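Local coordinates for stomatin operon partner protein (Pyrococcus horikoshii OT3, PDB 3WWV), which is a membrane-bound serine protease that cleaves its substrates preferentially near hydrophobic or aromatic residues, represented here by its C-terminal OB-fold domain, at the interface of chains A and B. Sequence-based numbering; all coordinates share one arbitrary frame. Chains: chain A/B, Stomatin operon partner protein.

The interface of chains A and B. Residues chain A 7-13, 52; chain B 40, 53, 63, 66.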
loop_
_atom_site.group_PDB
_atom_site.type_symbol
_atom_site.label_atom_id
_atom_site.label_comp_id
_atom_site.label_asym_id
_atom_site.label_seq_id
_atom_site.Cartn_x
_atom_site.Cartn_y
_atom_site.Cartn_z
ATOM N N LYS A 7 -8.015 -9.401 -2.615
ATOM C CA LYS A 7 -7.224 -8.200 -2.341
ATOM C C LYS A 7 -6.445 -8.305 -1.033
ATOM O O LYS A 7 -5.319 -7.813 -0.920
ATOM C CB LYS A 7 -8.128 -6.970 -2.299
ATOM C CG LYS A 7 -8.691 -6.552 -3.642
ATOM C CD LYS A 7 -9.283 -5.160 -3.545
ATOM C CE LYS A 7 -9.968 -4.762 -4.841
ATOM N NZ LYS A 7 -10.515 -3.380 -4.753
ATOM N N GLU A 8 -7.053 -8.958 -0.051
ATOM C CA GLU A 8 -6.488 -9.056 1.279
ATOM C C GLU A 8 -5.150 -9.792 1.276
ATOM O O GLU A 8 -4.268 -9.485 2.070
ATOM C CB GLU A 8 -7.484 -9.737 2.211
ATOM C CG GLU A 8 -7.154 -9.560 3.682
ATOM C CD GLU A 8 -8.329 -9.856 4.597
ATOM O OE1 GLU A 8 -8.097 -9.973 5.819
ATOM O OE2 GLU A 8 -9.478 -9.966 4.104
ATOM N N GLU A 9 -5.006 -10.753 0.373
ATOM C CA GLU A 9 -3.808 -11.576 0.307
ATOM C C GLU A 9 -2.646 -10.808 -0.305
ATOM O O GLU A 9 -1.498 -11.016 0.077
ATOM C CB GLU A 9 -4.068 -12.848 -0.509
ATOM C CG GLU A 9 -5.362 -13.571 -0.166
ATOM C CD GLU A 9 -5.584 -14.810 -1.021
ATOM O OE1 GLU A 9 -6.656 -14.905 -1.660
ATOM O OE2 GLU A 9 -4.685 -15.684 -1.068
ATOM N N MET A 10 -2.945 -9.919 -1.248
ATOM C CA MET A 10 -1.900 -9.266 -2.047
ATOM C C MET A 10 -1.485 -7.887 -1.538
ATOM O O MET A 10 -0.320 -7.506 -1.667
ATOM C CB MET A 10 -2.317 -9.148 -3.523
ATOM C CG MET A 10 -2.670 -10.461 -4.211
ATOM S SD MET A 10 -1.380 -11.691 -4.018
ATOM C CE MET A 10 -0.037 -10.990 -4.979
ATOM N N ILE A 11 -2.433 -7.147 -0.972
ATOM C CA ILE A 11 -2.192 -5.767 -0.597
ATOM C C ILE A 11 -1.186 -5.670 0.559
ATOM O O ILE A 11 -1.296 -6.369 1.569
ATOM C CB ILE A 11 -3.524 -5.012 -0.340
ATOM C CG1 ILE A 11 -4.274 -4.851 -1.666
ATOM C CG2 ILE A 11 -3.269 -3.637 0.266
ATOM C CD1 ILE A 11 -5.659 -4.250 -1.547
ATOM N N GLY A 12 -0.175 -4.825 0.382
ATOM C CA GLY A 12 0.870 -4.668 1.389
ATOM C C GLY A 12 2.148 -5.422 1.093
ATOM O O GLY A 12 3.186 -5.111 1.666
ATOM N N LEU A 13 2.080 -6.420 0.211
ATOM C CA LEU A 13 3.269 -7.213 -0.143
ATOM C C LEU A 13 4.276 -6.418 -0.971
ATOM O O LEU A 13 3.913 -5.454 -1.655
ATOM C CB LEU A 13 2.885 -8.488 -0.911
ATOM C CG LEU A 13 2.126 -9.582 -0.149
ATOM C CD1 LEU A 13 1.770 -10.745 -1.060
ATOM C CD2 LEU A 13 2.904 -10.068 1.069
ATOM N N VAL A 52 2.545 -3.377 -3.043
ATOM C CA VAL A 52 1.190 -3.583 -3.567
ATOM C C VAL A 52 0.170 -2.789 -2.734
ATOM O O VAL A 52 0.054 -3.018 -1.534
ATOM C CB VAL A 52 0.798 -5.086 -3.616
ATOM C CG1 VAL A 52 -0.522 -5.276 -4.354
ATOM C CG2 VAL A 52 1.893 -5.925 -4.270
ATOM N N PHE B 40 -9.293 -3.826 5.532
ATOM C CA PHE B 40 -10.056 -5.075 5.651
ATOM C C PHE B 40 -10.341 -5.424 7.091
ATOM O O PHE B 40 -11.482 -5.750 7.437
ATOM C CB PHE B 40 -9.298 -6.269 5.072
ATOM C CG PHE B 40 -8.696 -6.024 3.738
ATOM C CD1 PHE B 40 -9.464 -6.136 2.588
ATOM C CD2 PHE B 40 -7.343 -5.722 3.629
ATOM C CE1 PHE B 40 -8.896 -5.928 1.347
ATOM C CE2 PHE B 40 -6.769 -5.522 2.394
ATOM C CZ PHE B 40 -7.547 -5.617 1.254
ATOM N N VAL B 53 -2.060 2.553 2.083
ATOM C CA VAL B 53 -2.354 1.971 0.762
ATOM C C VAL B 53 -3.253 2.838 -0.119
ATOM O O VAL B 53 -3.285 2.663 -1.348
ATOM C CB VAL B 53 -2.924 0.528 0.849
ATOM C CG1 VAL B 53 -1.911 -0.412 1.499
ATOM C CG2 VAL B 53 -4.253 0.488 1.599
ATOM N N VAL B 63 -3.286 -1.021 5.826
ATOM C CA VAL B 63 -3.289 -2.430 6.235
ATOM C C VAL B 63 -2.193 -2.567 7.289
ATOM O O VAL B 63 -1.285 -1.728 7.335
ATOM C CB VAL B 63 -3.022 -3.411 5.051
ATOM C CG1 VAL B 63 -4.146 -3.334 4.018
ATOM C CG2 VAL B 63 -1.672 -3.152 4.388
ATOM N N ARG B 66 3.078 -6.191 6.761
ATOM C CA ARG B 66 3.336 -7.625 6.597
ATOM C C ARG B 66 4.588 -8.105 7.336
ATOM O O ARG B 66 5.593 -7.388 7.416
ATOM C CB ARG B 66 3.432 -7.987 5.120
ATOM C CG ARG B 66 2.167 -7.697 4.329
ATOM C CD ARG B 66 1.186 -8.853 4.393
ATOM N NE ARG B 66 0.042 -8.580 3.535
ATOM C CZ ARG B 66 -0.645 -9.494 2.856
ATOM N NH1 ARG B 66 -0.318 -10.782 2.913
ATOM N NH2 ARG B 66 -1.672 -9.109 2.115
HETATM O O HOH W 1 2.939 -4.222 4.489
#
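One face of the B:Phe40 ring lies against A:Glu8, whose CA sits 3.8 Å from the ring centroid in a CH-pi contact. A:Glu8 turns CG anti to its backbone N (chi1 -165°) and runs extended past the ring in the opposite direction, its carboxylate almost parallel to the ring plane and drawn up beside B:Phe40 CB. At the ring tip, B:Phe40 CZ meets A:Ile11 CD1 at 3.6 Å, and A:Lys7 CB packs nearby. The B:Arg66 guanidinium has A:Leu13 CG over the centre of one face, 4.0 Å above the plane, and A:Glu9 CA at its edge. A bend at chi2 (-87°) directs this arginine to the end of helix 7-10, where B:Arg66 NH2 donates to the backbone carbonyls A:Glu9 O (2.8 Å) and A:Ile11 O (2.8 Å). It approaches both from above the carbonyl plane, nearly perpendicular to it at A:Glu9; NH1 adds a weak bond to A:Glu9 O and NE one to A:Ile11 O. The guanidinium charge would complement the carbonyl-rich helix end. Farther along, A:Ile11 CG2 reaches B:Val53 CG1 (3.7 Å) and B:Val63 CG1 (3.9 Å), crossing both valines at about a right angle. Water 1 links A:Gly12 O to B:Arg66 N. Repeated by two-fold symmetry, this apolar and arginine-capped patch joins two C-terminal OB-fold barrels; it is consistent with the protein's homodimeric state and may contribute to its multimeric assembly.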